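Local coordinates for protein AAA family ATPase (Sulfolobus acidocaldarius, PDB 2W2U) that belongs to the AAA ATPase family and forms part of the archaeal cell division machinery, here represented by its MIT domain in complex with an ESCRT-III peptide, at residues Ala19-Tyr22 / Ala23-Val27. Sequence-based numbering, arbitrary orientation.
Sequences ARKY and AINAV
Ile24 N donates to Arg20 O at 2.8 Å, the shortest of four successive i to i+4 backbone bonds that link residues 19-22 to 23-26 in helix 11-31, and the N-H meets the oxygen at 168°. The same carbonyl oxygen is brushed by the Ile24 side chain: CG1, held beside its own backbone N (chi1 -66°), comes to 3.3 Å from Arg20 O. From there CD1 extends to lie 3.8 Å from Arg20 CG, and the two side chains run alongside each other, pointing the same way. Ala23 sits next to them, its N bonded to Ala19 O at 2.9 Å. This helix belongs to the three-helix MIT domain of the ATPase, and Arg20, Ala23 and Ile24 all pack against apolar side chains of the bound peptide, while the backbone of that peptide rests on Val27. Two successive turns of the helix thus supply neighbouring parts of the peptide-binding surface. Around the helix from this surface, Lys21 O accepts from Asn25 N at 3.0 Å. The Asn25 amide group folds back over that carbonyl, with CG 3.2 Å from Lys21 O, and ND2 lies 4.0 Å from Lys21 CG in a loose side-by-side contact. With an alanine here in place of the asparagine the backbone bond would remain, but the Lys21 methylenes would probably lose this flank, and the touch on Asn41 of helix 35-55 would probably be weakened. Tyr22 and Ala26, joined by the bond from Ala26 N to Tyr22 O, also touch Asn41, and Ala26 reaches Tyr42 as well.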
loop_
_atom_site.group_PDB
_atom_site.type_symbol
_atom_site.label_atom_id
_atom_site.label_comp_id
_atom_site.label_asym_id
_atom_site.label_seq_id
_atom_site.Cartn_x
_atom_site.Cartn_y
_atom_site.Cartn_z
ATOM N N ALA A 19 -0.674 -3.581 -5.997
ATOM C CA ALA A 19 -0.574 -2.866 -4.723
ATOM C C ALA A 19 -1.073 -3.716 -3.554
ATOM O O ALA A 19 -0.428 -3.768 -2.505
ATOM C CB ALA A 19 -1.343 -1.546 -4.794
ATOM N N ARG A 20 -2.213 -4.386 -3.754
ATOM C CA ARG A 20 -2.792 -5.297 -2.760
ATOM C C ARG A 20 -1.840 -6.425 -2.347
ATOM O O ARG A 20 -1.650 -6.662 -1.159
ATOM C CB ARG A 20 -4.118 -5.877 -3.265
ATOM C CG ARG A 20 -4.850 -6.735 -2.243
ATOM C CD ARG A 20 -6.197 -7.253 -2.761
ATOM N NE ARG A 20 -7.113 -6.161 -3.094
ATOM C CZ ARG A 20 -7.467 -5.819 -4.331
ATOM N NH1 ARG A 20 -7.004 -6.490 -5.382
ATOM N NH2 ARG A 20 -8.301 -4.805 -4.516
ATOM N N LYS A 21 -1.260 -7.111 -3.332
ATOM C CA LYS A 21 -0.268 -8.167 -3.103
ATOM C C LYS A 21 0.907 -7.666 -2.258
ATOM O O LYS A 21 1.312 -8.328 -1.306
ATOM C CB LYS A 21 0.224 -8.747 -4.443
ATOM C CG LYS A 21 1.590 -9.464 -4.389
ATOM C CD LYS A 21 2.010 -10.107 -5.724
ATOM C CE LYS A 21 2.078 -9.114 -6.899
ATOM N NZ LYS A 21 0.865 -9.204 -7.789
ATOM N N TYR A 22 1.437 -6.494 -2.599
ATOM C CA TYR A 22 2.510 -5.884 -1.812
ATOM C C TYR A 22 2.077 -5.535 -0.388
ATOM O O TYR A 22 2.803 -5.820 0.570
ATOM C CB TYR A 22 3.085 -4.650 -2.517
ATOM C CG TYR A 22 3.925 -4.967 -3.732
ATOM C CD1 TYR A 22 4.978 -5.868 -3.652
ATOM C CD2 TYR A 22 3.678 -4.349 -4.958
ATOM C CE1 TYR A 22 5.766 -6.160 -4.759
ATOM C CE2 TYR A 22 4.459 -4.638 -6.078
ATOM C CZ TYR A 22 5.503 -5.543 -5.966
ATOM O OH TYR A 22 6.293 -5.843 -7.058
ATOM N N ALA A 23 0.894 -4.932 -0.261
ATOM C CA ALA A 23 0.342 -4.546 1.040
ATOM C C ALA A 23 0.131 -5.754 1.956
ATOM O O ALA A 23 0.473 -5.705 3.136
ATOM C CB ALA A 23 -0.959 -3.771 0.863
ATOM N N ILE A 24 -0.423 -6.830 1.403
ATOM C CA ILE A 24 -0.609 -8.088 2.130
ATOM C C ILE A 24 0.741 -8.690 2.554
ATOM O O ILE A 24 0.881 -9.165 3.683
ATOM C CB ILE A 24 -1.446 -9.114 1.307
ATOM C CG1 ILE A 24 -2.887 -8.617 1.129
ATOM C CG2 ILE A 24 -1.446 -10.496 1.967
ATOM C CD1 ILE A 24 -3.722 -9.469 0.164
ATOM N N ASN A 25 1.724 -8.665 1.655
ATOM C CA ASN A 25 3.079 -9.123 1.980
ATOM C C ASN A 25 3.709 -8.327 3.124
ATOM O O ASN A 25 4.375 -8.896 3.987
ATOM C CB ASN A 25 3.996 -9.061 0.752
ATOM C CG ASN A 25 3.698 -10.142 -0.274
ATOM O OD1 ASN A 25 2.937 -11.078 -0.021
ATOM N ND2 ASN A 25 4.312 -10.014 -1.447
ATOM N N ALA A 26 3.484 -7.015 3.120
ATOM C CA ALA A 26 4.031 -6.110 4.129
ATOM C C ALA A 26 3.418 -6.310 5.519
ATOM O O ALA A 26 4.135 -6.338 6.519
ATOM C CB ALA A 26 3.866 -4.671 3.680
ATOM N N VAL A 27 2.094 -6.439 5.571
ATOM C CA VAL A 27 1.382 -6.622 6.832
ATOM C C VAL A 27 1.729 -7.989 7.442
ATOM O O VAL A 27 1.886 -8.110 8.663
ATOM C CB VAL A 27 -0.157 -6.424 6.657
ATOM C CG1 VAL A 27 -0.892 -6.653 7.958
ATOM C CG2 VAL A 27 -0.459 -5.022 6.149
#